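Local coordinates for protein MFP2b (Ascaris suum, PDB 2BJR) that enhances the polymerization of major sperm protein (MSP) in the amoeboid motility of Ascaris sperm and binds a zinc ion, at residues T209-L214 with Y284-F289; A36-N41 with G75-L80; A231-S236 with A253-G258; N94-S99 with M160-R165. All coordinates share one frame; numbering follows the deposited sequence.

In the fold
Two sequence-family regions of the same kind follow each other in this largely beta chain, and each holds two of the contacts. In chain order, interaction 2 closes before interaction 4 opens, both in the first region; interaction 1 then spans interaction 3 in the second. Interactions 2 and 4 have centres 21 Å apart but touch where Leu80 CD2 packs on Ile163 CD1 at 3.9 Å. Interactions 1 and 3 have centres 18 Å apart, nearest atoms about 6 Å, and share the sheet containing strands 209-210 and 229-235. Ala-Leu-Trp-Tyr occurs in both, at 36-39 of strand 34-40 and 231-234 of strand 229-235, consistent with related halves; centres of interactions 1 and 2 are 38 Å apart.

Interaction 1 (T209-L214 with Y284-F289)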
# COMPACT_ATOMS: atom_id res chain seq x y z
N THR A 209 -2.46 -3.44 14.55
CA THR A 209 -1.83 -2.65 15.59
C THR A 209 -1.07 -1.52 14.92
O THR A 209 -0.03 -1.78 14.35
CB THR A 209 -0.86 -3.54 16.36
OG1 THR A 209 -1.56 -4.65 16.98
CG2 THR A 209 -0.24 -2.78 17.54
N PRO A 210 -1.57 -0.30 14.99
CA PRO A 210 -0.86 0.85 14.40
C PRO A 210 0.43 1.13 15.19
O PRO A 210 0.57 0.66 16.33
CB PRO A 210 -1.85 2.01 14.53
CG PRO A 210 -3.03 1.48 15.27
CD PRO A 210 -2.87 0.08 15.59
N VAL A 211 1.36 1.83 14.55
CA VAL A 211 2.68 2.05 15.06
C VAL A 211 2.76 3.44 15.65
O VAL A 211 2.67 4.46 14.93
CB VAL A 211 3.73 1.83 13.95
CG1 VAL A 211 5.11 2.19 14.47
CG2 VAL A 211 3.69 0.35 13.41
N ARG A 212 2.96 3.49 16.98
CA ARG A 212 2.90 4.75 17.71
C ARG A 212 4.24 5.47 17.73
O ARG A 212 5.27 4.83 17.89
CB ARG A 212 2.49 4.49 19.16
CG ARG A 212 2.24 5.80 19.93
CD ARG A 212 1.35 5.62 21.16
NE ARG A 212 1.82 4.54 22.04
CZ ARG A 212 1.50 4.39 23.34
NH1 ARG A 212 0.79 5.28 23.97
NH2 ARG A 212 1.92 3.33 24.00
N ALA A 213 4.22 6.77 17.52
CA ALA A 213 5.38 7.60 17.56
C ALA A 213 6.16 7.31 18.85
O ALA A 213 5.59 7.45 19.94
CB ALA A 213 5.00 9.02 17.50
N LEU A 214 7.44 6.92 18.70
CA LEU A 214 8.37 6.64 19.80
C LEU A 214 7.94 5.49 20.71
O LEU A 214 8.53 5.27 21.79
CB LEU A 214 8.62 7.91 20.65
CG LEU A 214 9.16 9.18 20.01
CD1 LEU A 214 9.53 10.28 21.01
CD2 LEU A 214 10.36 8.80 19.13
N TYR A 284 10.48 -3.19 14.77
CA TYR A 284 10.54 -1.74 14.66
C TYR A 284 11.14 -1.13 15.92
O TYR A 284 10.92 -1.64 17.02
CB TYR A 284 9.14 -1.13 14.52
CG TYR A 284 8.47 -1.35 13.19
CD1 TYR A 284 7.23 -1.93 13.11
CD2 TYR A 284 9.10 -0.97 12.01
CE1 TYR A 284 6.57 -2.10 11.87
CE2 TYR A 284 8.49 -1.21 10.78
CZ TYR A 284 7.23 -1.74 10.71
OH TYR A 284 6.64 -1.95 9.46
N ASP A 285 11.81 0.00 15.75
CA ASP A 285 12.21 0.87 16.84
C ASP A 285 12.50 2.25 16.28
O ASP A 285 12.77 2.39 15.10
CB ASP A 285 13.52 0.34 17.43
CG ASP A 285 13.80 0.88 18.82
OD1 ASP A 285 12.92 1.53 19.47
OD2 ASP A 285 14.92 0.64 19.29
N TRP A 286 12.45 3.27 17.11
CA TRP A 286 12.69 4.63 16.66
C TRP A 286 14.11 4.94 17.04
O TRP A 286 14.49 4.68 18.19
CB TRP A 286 11.71 5.61 17.29
CG TRP A 286 10.30 5.33 16.87
CD1 TRP A 286 9.48 4.32 17.32
CD2 TRP A 286 9.54 6.05 15.91
NE1 TRP A 286 8.26 4.39 16.70
CE2 TRP A 286 8.27 5.44 15.82
CE3 TRP A 286 9.81 7.15 15.10
CZ2 TRP A 286 7.28 5.89 14.97
CZ3 TRP A 286 8.80 7.59 14.24
CH2 TRP A 286 7.54 6.97 14.22
N LYS A 287 14.89 5.40 16.07
CA LYS A 287 16.33 5.63 16.26
C LYS A 287 16.71 7.06 15.95
O LYS A 287 16.09 7.67 15.06
CB LYS A 287 17.14 4.71 15.35
CG LYS A 287 16.92 3.22 15.55
CD LYS A 287 17.41 2.82 16.99
CE LYS A 287 17.56 1.31 17.13
NZ LYS A 287 17.59 0.91 18.58
N PRO A 288 17.70 7.62 16.67
CA PRO A 288 18.19 8.97 16.38
C PRO A 288 18.64 9.03 14.96
O PRO A 288 19.19 8.05 14.43
CB PRO A 288 19.36 9.17 17.39
CG PRO A 288 19.03 8.24 18.54
CD PRO A 288 18.41 7.03 17.83
N PHE A 289 18.41 10.17 14.34
CA PHE A 289 18.67 10.37 12.94
C PHE A 289 20.11 9.91 12.49
O PHE A 289 20.25 9.26 11.46
CB PHE A 289 18.39 11.82 12.55
CG PHE A 289 18.55 12.10 11.09
CD1 PHE A 289 17.44 12.16 10.25
CD2 PHE A 289 19.80 12.35 10.54
CE1 PHE A 289 17.58 12.43 8.91
CE2 PHE A 289 19.93 12.60 9.17
CZ PHE A 289 18.82 12.62 8.36
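Lys287 NZ is held by two interactions, a salt bridge to Asp285 OD2 at 2.8 Å and a cation-pi contact with Trp300. The ammonium comes from above the carboxylate plane, 31° out of it. Both grips lie on the side of strand 282-288 and do not cross the contact, which forms at the margin where one antiparallel sheet packs on the chain that leaves short strand 209-210 of another. The other carboxylate oxygen, Asp285 OD1, takes a weak bond from Trp286 N, with an N-H...O angle of 131°.

Trp286 carries the packing between the sheets. Its CG is anti to the carbonyl carbon (chi1 -64°), which turns one indole face to the backbone of residues 212-214. Leu214 N stands 3.3 Å above the ring plane and Ala213 CA 3.5 Å above the same face, both displaced toward the rim, so the face meets a main chain. Leu214 N and Trp286 NE1 are close but both are donors, so they do not bond. Leu214 turns its side chain back, crossing the indole at about a right angle, and CD2 reaches Trp286 CB at 3.9 Å. Val211 splits its branches between two aromatics: CG1 goes to Trp286 CZ2, while CG2, anti to the carbonyl carbon, meets Tyr284 CE1 at 4.1 Å.

Interaction 2 (A36-N41 with G75-L80); sequences ALWYKN and GQIQVL
This is an antiparallel strand pair inside a six-stranded antiparallel sheet, one strand in from the edge strand 10-15, formed by strands 34-40 and 76-81. Their short axes approach to 4.6 Å and run at 144° to each other. Leu37 and Gln78 make the hydrogen-bonded pair: Leu37 N donates to Gln78 O at 2.8 Å, and Gln78 N returns a nearly straight bond (171°) to Leu37 O at 2.9 Å. Both donors lie in the plane of the carbonyl they meet. Beside them, Ala36 and Val79 form a non-hydrogen-bonded pair, and Ala36 CA adds a CA-H...O contact to Gln78 O.

On the Leu37 side of the sheet, the Gln78 chain lies alongside Leu37 and runs extended beyond CG. Water 1 donates to Leu37 O and, at 2.6 Å, to Gln78 OE1, so the Leu37 carbonyl accepts two bonds and the amide is pinned to its own strand pair. Gln78 OE1 also lies at the Tyr39 ring edge, 3.5 Å from CE1. The amide rotation is further fixed through NE2, which bonds Trp11 O and gives a hydrogen to water 2; that water bonds Tyr39 OH.

Toward Ala36, Ile77 has CG1 in the crowded position between N and carbonyl carbon (chi1 55°). Ile77 CD1 thereby reaches Ala36 CB at 3.9 Å, while Ile77 CG2 meets Trp38 CD1 at 4.0 Å. Trp38 NE1 bonds Leu73 O. Strand 43-52 flanks strand 34-40 through Gly47 and Met45, strand 10-15 flanks 76-81 through Ala12, and Phe60 of strand 55-62 packs over Ala36 and Ile77.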
# COMPACT_ATOMS: atom_id res chain seq x y z
N ALA A 36 -7.96 -2.94 -10.71
CA ALA A 36 -9.10 -2.18 -11.17
C ALA A 36 -9.69 -2.74 -12.44
O ALA A 36 -9.06 -3.51 -13.16
CB ALA A 36 -8.77 -0.73 -11.37
N LEU A 37 -10.94 -2.38 -12.64
CA LEU A 37 -11.77 -2.93 -13.72
C LEU A 37 -12.64 -1.84 -14.35
O LEU A 37 -13.26 -1.02 -13.67
CB LEU A 37 -12.67 -4.05 -13.16
CG LEU A 37 -13.75 -4.63 -14.11
CD1 LEU A 37 -13.11 -5.39 -15.31
CD2 LEU A 37 -14.64 -5.54 -13.26
N TRP A 38 -12.73 -1.88 -15.68
CA TRP A 38 -13.58 -0.95 -16.43
C TRP A 38 -14.24 -1.72 -17.59
O TRP A 38 -13.82 -2.83 -17.94
CB TRP A 38 -12.70 0.19 -16.96
CG TRP A 38 -13.39 1.31 -17.73
CD1 TRP A 38 -14.29 2.23 -17.28
CD2 TRP A 38 -13.18 1.61 -19.12
NE1 TRP A 38 -14.66 3.08 -18.31
CE2 TRP A 38 -13.98 2.72 -19.44
CE3 TRP A 38 -12.39 1.05 -20.10
CZ2 TRP A 38 -14.02 3.28 -20.73
CZ3 TRP A 38 -12.42 1.63 -21.39
CH2 TRP A 38 -13.22 2.72 -21.66
N TYR A 39 -15.29 -1.12 -18.13
CA TYR A 39 -16.05 -1.72 -19.22
C TYR A 39 -16.22 -0.71 -20.32
O TYR A 39 -16.42 0.48 -20.06
CB TYR A 39 -17.45 -2.16 -18.77
CG TYR A 39 -17.44 -3.36 -17.89
CD1 TYR A 39 -17.18 -3.22 -16.56
CD2 TYR A 39 -17.75 -4.61 -18.37
CE1 TYR A 39 -17.21 -4.29 -15.73
CE2 TYR A 39 -17.79 -5.68 -17.54
CZ TYR A 39 -17.48 -5.52 -16.22
OH TYR A 39 -17.53 -6.59 -15.35
N LYS A 40 -16.12 -1.18 -21.55
CA LYS A 40 -16.43 -0.38 -22.70
C LYS A 40 -17.34 -1.22 -23.58
O LYS A 40 -16.94 -2.29 -24.01
CB LYS A 40 -15.16 -0.06 -23.47
CG LYS A 40 -15.36 0.77 -24.72
CD LYS A 40 -15.65 2.18 -24.40
CE LYS A 40 -15.78 3.03 -25.65
NZ LYS A 40 -15.98 4.43 -25.20
N ASN A 41 -18.59 -0.76 -23.77
CA ASN A 41 -19.56 -1.45 -24.63
C ASN A 41 -19.76 -2.91 -24.17
O ASN A 41 -19.72 -3.81 -24.97
CB ASN A 41 -19.09 -1.39 -26.10
CG ASN A 41 -18.95 0.09 -26.67
OD1 ASN A 41 -19.77 0.98 -26.41
ND2 ASN A 41 -17.89 0.31 -27.45
N GLY A 75 -17.63 8.31 -14.93
CA GLY A 75 -17.46 8.73 -13.54
C GLY A 75 -16.93 7.65 -12.58
O GLY A 75 -16.46 8.00 -11.49
N GLN A 76 -17.02 6.38 -12.97
CA GLN A 76 -16.70 5.28 -12.07
C GLN A 76 -16.07 4.06 -12.74
O GLN A 76 -16.36 3.70 -13.92
CB GLN A 76 -17.89 4.87 -11.18
CG GLN A 76 -19.22 4.57 -11.87
CD GLN A 76 -20.06 5.83 -12.20
OE1 GLN A 76 -20.80 5.82 -13.19
NE2 GLN A 76 -19.95 6.90 -11.39
N ILE A 77 -15.16 3.44 -11.97
CA ILE A 77 -14.59 2.16 -12.27
C ILE A 77 -14.91 1.23 -11.12
O ILE A 77 -15.65 1.61 -10.21
CB ILE A 77 -13.06 2.27 -12.45
CG1 ILE A 77 -12.40 2.90 -11.21
CG2 ILE A 77 -12.72 3.09 -13.68
CD1 ILE A 77 -10.96 2.43 -11.02
N GLN A 78 -14.38 0.03 -11.17
CA GLN A 78 -14.47 -0.88 -10.02
C GLN A 78 -13.06 -1.23 -9.53
O GLN A 78 -12.14 -1.29 -10.36
CB GLN A 78 -15.24 -2.12 -10.38
CG GLN A 78 -16.74 -1.84 -10.53
CD GLN A 78 -17.45 -2.91 -11.29
OE1 GLN A 78 -17.27 -3.01 -12.49
NE2 GLN A 78 -18.32 -3.67 -10.63
N VAL A 79 -12.95 -1.43 -8.22
CA VAL A 79 -11.70 -1.85 -7.55
C VAL A 79 -11.95 -3.16 -6.85
O VAL A 79 -12.98 -3.35 -6.14
CB VAL A 79 -11.20 -0.77 -6.59
CG1 VAL A 79 -9.89 -1.20 -5.88
CG2 VAL A 79 -10.97 0.51 -7.38
N LEU A 80 -11.10 -4.12 -7.14
CA LEU A 80 -11.20 -5.42 -6.51
C LEU A 80 -11.17 -5.24 -4.99
O LEU A 80 -10.38 -4.45 -4.45
CB LEU A 80 -10.07 -6.30 -6.92
CG LEU A 80 -10.11 -7.78 -6.51
CD1 LEU A 80 -11.37 -8.47 -7.05
CD2 LEU A 80 -8.87 -8.44 -7.06
O HOH W 1 -16.22 -1.15 -13.91
O HOH W 2 -18.53 -5.99 -12.79

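Interaction 3 (A231-S236 with A253-G258)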
# COMPACT_ATOMS: atom_id res chain seq x y z
N ALA A 231 1.12 7.06 9.31
CA ALA A 231 0.24 6.90 8.16
C ALA A 231 0.92 7.51 6.96
O ALA A 231 1.80 8.39 7.11
CB ALA A 231 -1.07 7.59 8.44
N LEU A 232 0.50 7.05 5.77
CA LEU A 232 0.98 7.47 4.48
C LEU A 232 -0.16 7.98 3.62
O LEU A 232 -1.24 7.40 3.61
CB LEU A 232 1.62 6.31 3.78
CG LEU A 232 2.05 6.39 2.32
CD1 LEU A 232 3.22 7.29 2.21
CD2 LEU A 232 2.29 5.00 1.75
N TRP A 233 0.09 9.10 2.97
CA TRP A 233 -0.83 9.72 2.03
C TRP A 233 0.01 10.03 0.77
O TRP A 233 1.22 9.81 0.75
CB TRP A 233 -1.27 11.00 2.64
CG TRP A 233 -2.49 11.61 2.15
CD1 TRP A 233 -3.64 10.99 1.82
CD2 TRP A 233 -2.72 13.01 2.00
NE1 TRP A 233 -4.60 11.92 1.49
CE2 TRP A 233 -4.05 13.17 1.57
CE3 TRP A 233 -1.94 14.15 2.22
CZ2 TRP A 233 -4.64 14.42 1.38
CZ3 TRP A 233 -2.52 15.41 2.00
CH2 TRP A 233 -3.85 15.53 1.58
N TYR A 234 -0.65 10.58 -0.27
CA TYR A 234 -0.00 10.92 -1.52
C TYR A 234 -0.46 12.29 -1.99
O TYR A 234 -1.63 12.59 -1.89
CB TYR A 234 -0.34 9.86 -2.55
CG TYR A 234 0.51 8.65 -2.41
CD1 TYR A 234 0.07 7.56 -1.63
CD2 TYR A 234 1.73 8.54 -3.08
CE1 TYR A 234 0.86 6.47 -1.43
CE2 TYR A 234 2.51 7.38 -2.92
CZ TYR A 234 2.08 6.38 -2.06
OH TYR A 234 2.81 5.25 -1.92
N GLN A 235 0.47 13.11 -2.47
CA GLN A 235 0.15 14.38 -3.12
C GLN A 235 1.00 14.50 -4.37
O GLN A 235 2.22 14.40 -4.30
CB GLN A 235 0.48 15.57 -2.23
CG GLN A 235 -0.56 15.93 -1.22
CD GLN A 235 -1.89 16.41 -1.83
OE1 GLN A 235 -1.91 16.95 -2.93
NE2 GLN A 235 -2.98 16.16 -1.15
N SER A 236 0.34 14.68 -5.51
CA SER A 236 1.01 14.68 -6.80
C SER A 236 1.95 13.54 -7.06
O SER A 236 3.04 13.76 -7.53
CB SER A 236 1.77 15.98 -6.98
OG SER A 236 0.92 17.10 -6.80
N ALA A 253 -6.36 12.65 10.88
CA ALA A 253 -5.01 12.71 10.31
C ALA A 253 -4.54 14.13 10.09
O ALA A 253 -5.35 15.09 9.92
CB ALA A 253 -4.96 11.91 9.00
N CYS A 254 -3.21 14.28 10.02
CA CYS A 254 -2.60 15.51 9.55
C CYS A 254 -1.33 15.22 8.77
O CYS A 254 -0.49 14.45 9.22
CB CYS A 254 -2.24 16.43 10.73
SG CYS A 254 -1.55 18.01 10.18
N PHE A 255 -1.20 15.84 7.60
CA PHE A 255 0.01 15.75 6.76
C PHE A 255 0.50 17.15 6.41
O PHE A 255 -0.30 18.10 6.32
CB PHE A 255 -0.28 14.96 5.49
CG PHE A 255 -0.76 13.52 5.75
CD1 PHE A 255 -2.10 13.22 5.80
CD2 PHE A 255 0.14 12.49 5.89
CE1 PHE A 255 -2.53 11.93 6.03
CE2 PHE A 255 -0.28 11.18 6.14
CZ PHE A 255 -1.59 10.90 6.22
N GLY A 256 1.81 17.28 6.21
CA GLY A 256 2.42 18.49 5.70
C GLY A 256 3.10 18.19 4.39
O GLY A 256 3.82 17.19 4.26
N TRP A 257 2.86 19.02 3.38
CA TRP A 257 3.45 18.83 2.07
C TRP A 257 3.22 20.09 1.26
O TRP A 257 2.23 20.78 1.49
CB TRP A 257 2.81 17.64 1.35
CG TRP A 257 3.38 17.42 -0.00
CD1 TRP A 257 4.43 16.64 -0.32
CD2 TRP A 257 2.90 17.97 -1.23
NE1 TRP A 257 4.63 16.64 -1.68
CE2 TRP A 257 3.72 17.48 -2.26
CE3 TRP A 257 1.84 18.82 -1.56
CZ2 TRP A 257 3.52 17.82 -3.61
CZ3 TRP A 257 1.65 19.18 -2.91
CH2 TRP A 257 2.49 18.68 -3.90
N GLY A 258 4.15 20.36 0.38
CA GLY A 258 4.09 21.50 -0.56
C GLY A 258 3.92 22.85 0.10
O GLY A 258 3.34 23.75 -0.48
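Trp233 CB sits over the centre of the Phe255 ring, 3.5 Å from its centroid and only 10° off the ring normal, a well-formed CH-pi contact. From there the indole continues as an offset stack: its five-membered ring and the Phe255 ring have planes 19° apart and centroids separated by 4.8 Å. The two first torsions differ: Trp233 CG is anti to the backbone N, Phe255 CG anti to the carbonyl carbon. The far rim of the phenyl ring meets residue 231, with Ala231 O lying at its edge 3.6 Å from Phe255 CE2 and Ala231 CB 4.0 Å from Phe255 CZ.

Two residues along, the pattern recurs. Gln235 CB stands over the centre of the Trp257 six-membered ring at 3.5 Å, and Ser236 OG approaches CH2 of the same indole at 3.7 Å.

Second-shell partners position the indoles: two hydrogen bonds, Trp233 NE1 to Ile266 O and Trp257 NE1 to Glu238 OE1, and an edge-to-face contact of Tyr262 with Trp233. The two strands are not bonded neighbours; their axes stay 8.6 Å apart and cross at 49°, running in broadly the same direction. Strand 238-247 pairs antiparallel with each, the arrangement of an antiparallel beta-meander whose first and third strands touch through side chains on a shared face.

Interaction 4 (N94-S99 with M160-R165); sequences NWIKYS and MLIIAR
Trp95 leaves strand 92-97 with CG anti to the carbonyl carbon (chi1 -67°), and its side chain can be traced atom by atom across strand 161-166. Trp95 CB lies 4.0 Å from Ile162 O, whose carbonyl also receives a CA-H...O contact from Trp95 CA. Farther out, Trp95 CE3 meets Leu161 CB at 3.9 Å, the two side chains crossing at about a right angle. The six-membered ring is then covered on one face by Ile163, which runs alongside it: Ile163 CG1 stands 3.5 Å from the ring centroid, just 4° off the normal, and Ile163 CD1 reaches on to Trp95 CZ2 at 3.6 Å. Leu161 O lies at the ring edge, in its plane, next to CZ3.

The backbone holds this register. Asn94 and Ala164 exchange two bonds, and Ile96 and Ile162 two more, the Ile96 N to Ile162 O one being 2.8 Å long and nearly along the C=O axis. A fifth bond, Tyr98 N to Met160 O (2.8 Å), carries the pairing into the 3-10 turn at residues 98-99. On the face away from Trp95, Ile96 and Ile162 both put CG1 in the crowded position between N and carbonyl carbon, which brings these CG1 atoms to 3.8 Å. Ile162 CG2 meets the edge of the Tyr98 ring.

Met111 of strand 110-111, the partner on the other side of strand 161-166, packs on Ile96, Ile162 and Ala164. Lys104 and Arg101 of helix 101-106 lie over that same face, while Leu121 of strand 117-122 touches Trp95.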
# COMPACT_ATOMS: atom_id res chain seq x y z
N ASN A 94 -4.31 -15.57 -4.09
CA ASN A 94 -2.91 -15.95 -4.10
C ASN A 94 -2.31 -15.54 -5.44
O ASN A 94 -2.82 -15.93 -6.49
CB ASN A 94 -2.79 -17.45 -3.90
CG ASN A 94 -1.37 -17.92 -3.62
OD1 ASN A 94 -0.49 -17.12 -3.31
ND2 ASN A 94 -1.15 -19.21 -3.75
N TRP A 95 -1.22 -14.78 -5.42
CA TRP A 95 -0.59 -14.36 -6.67
C TRP A 95 0.37 -15.42 -7.13
O TRP A 95 1.27 -15.79 -6.40
CB TRP A 95 0.15 -13.02 -6.49
CG TRP A 95 -0.69 -11.83 -6.24
CD1 TRP A 95 -1.22 -11.43 -5.08
CD2 TRP A 95 -1.11 -10.83 -7.22
NE1 TRP A 95 -1.96 -10.29 -5.24
CE2 TRP A 95 -1.89 -9.88 -6.54
CE3 TRP A 95 -0.93 -10.69 -8.59
CZ2 TRP A 95 -2.45 -8.78 -7.17
CZ3 TRP A 95 -1.46 -9.59 -9.22
CH2 TRP A 95 -2.23 -8.65 -8.51
N ILE A 96 0.22 -15.92 -8.35
CA ILE A 96 1.09 -16.95 -8.89
C ILE A 96 1.76 -16.49 -10.16
O ILE A 96 1.29 -15.57 -10.82
CB ILE A 96 0.29 -18.24 -9.19
CG1 ILE A 96 -0.72 -18.00 -10.35
CG2 ILE A 96 -0.40 -18.68 -7.96
CD1 ILE A 96 -1.39 -19.26 -10.84
N LYS A 97 2.83 -17.18 -10.56
CA LYS A 97 3.46 -16.92 -11.83
C LYS A 97 2.52 -17.37 -12.94
O LYS A 97 1.88 -18.41 -12.84
CB LYS A 97 4.77 -17.67 -11.99
CG LYS A 97 5.90 -17.13 -11.11
CD LYS A 97 7.23 -17.79 -11.52
CE LYS A 97 8.04 -18.27 -10.34
NZ LYS A 97 9.12 -19.23 -10.80
N TYR A 98 2.49 -16.59 -14.00
CA TYR A 98 1.64 -16.86 -15.13
C TYR A 98 1.98 -18.28 -15.66
O TYR A 98 1.08 -19.03 -16.04
CB TYR A 98 1.89 -15.80 -16.17
CG TYR A 98 1.12 -15.95 -17.42
CD1 TYR A 98 -0.24 -15.63 -17.47
CD2 TYR A 98 1.71 -16.45 -18.57
CE1 TYR A 98 -0.98 -15.79 -18.65
CE2 TYR A 98 1.00 -16.60 -19.75
CZ TYR A 98 -0.34 -16.28 -19.79
OH TYR A 98 -1.04 -16.38 -21.00
N SER A 99 3.25 -18.65 -15.63
CA SER A 99 3.65 -19.96 -16.15
C SER A 99 3.11 -21.11 -15.32
O SER A 99 3.03 -22.23 -15.82
CB SER A 99 5.18 -20.07 -16.27
OG SER A 99 5.79 -19.92 -14.99
N MSE A 160 5.49 -13.00 -14.89
CA MSE A 160 4.50 -12.02 -14.44
C MSE A 160 3.50 -12.74 -13.54
O MSE A 160 3.36 -13.96 -13.60
CB MSE A 160 3.80 -11.37 -15.65
CG MSE A 160 4.76 -10.64 -16.50
SE MSE A 160 3.85 -9.51 -17.77
CE MSE A 160 5.40 -8.99 -18.87
N LEU A 161 2.80 -11.99 -12.70
CA LEU A 161 1.94 -12.56 -11.68
C LEU A 161 0.46 -12.31 -12.01
O LEU A 161 0.09 -11.23 -12.40
CB LEU A 161 2.28 -11.95 -10.33
CG LEU A 161 3.75 -11.98 -9.91
CD1 LEU A 161 3.89 -11.30 -8.55
CD2 LEU A 161 4.21 -13.40 -9.85
N ILE A 162 -0.36 -13.33 -11.77
CA ILE A 162 -1.82 -13.27 -11.88
C ILE A 162 -2.43 -13.78 -10.59
O ILE A 162 -1.72 -14.41 -9.77
CB ILE A 162 -2.30 -14.09 -13.10
CG1 ILE A 162 -1.95 -15.57 -12.97
CG2 ILE A 162 -1.66 -13.54 -14.32
CD1 ILE A 162 -2.62 -16.53 -13.98
N ILE A 163 -3.70 -13.44 -10.36
CA ILE A 163 -4.41 -13.82 -9.13
C ILE A 163 -5.15 -15.15 -9.29
O ILE A 163 -5.96 -15.32 -10.23
CB ILE A 163 -5.40 -12.73 -8.73
CG1 ILE A 163 -4.67 -11.43 -8.40
CG2 ILE A 163 -6.23 -13.17 -7.58
CD1 ILE A 163 -5.59 -10.22 -8.32
N ALA A 164 -4.89 -16.07 -8.35
CA ALA A 164 -5.69 -17.30 -8.20
C ALA A 164 -6.60 -17.18 -6.99
O ALA A 164 -6.21 -16.62 -5.95
CB ALA A 164 -4.76 -18.52 -8.04
N ARG A 165 -7.83 -17.64 -7.13
CA ARG A 165 -8.71 -17.88 -6.01
C ARG A 165 -8.41 -19.28 -5.44
O ARG A 165 -8.50 -20.29 -6.15
CB ARG A 165 -10.19 -17.81 -6.44
CG ARG A 165 -10.68 -16.48 -6.94
CD ARG A 165 -11.87 -16.58 -7.93
NE ARG A 165 -12.99 -17.37 -7.37
CZ ARG A 165 -13.90 -16.93 -6.53
NH1 ARG A 165 -13.91 -15.68 -6.10
NH2 ARG A 165 -14.85 -17.79 -6.09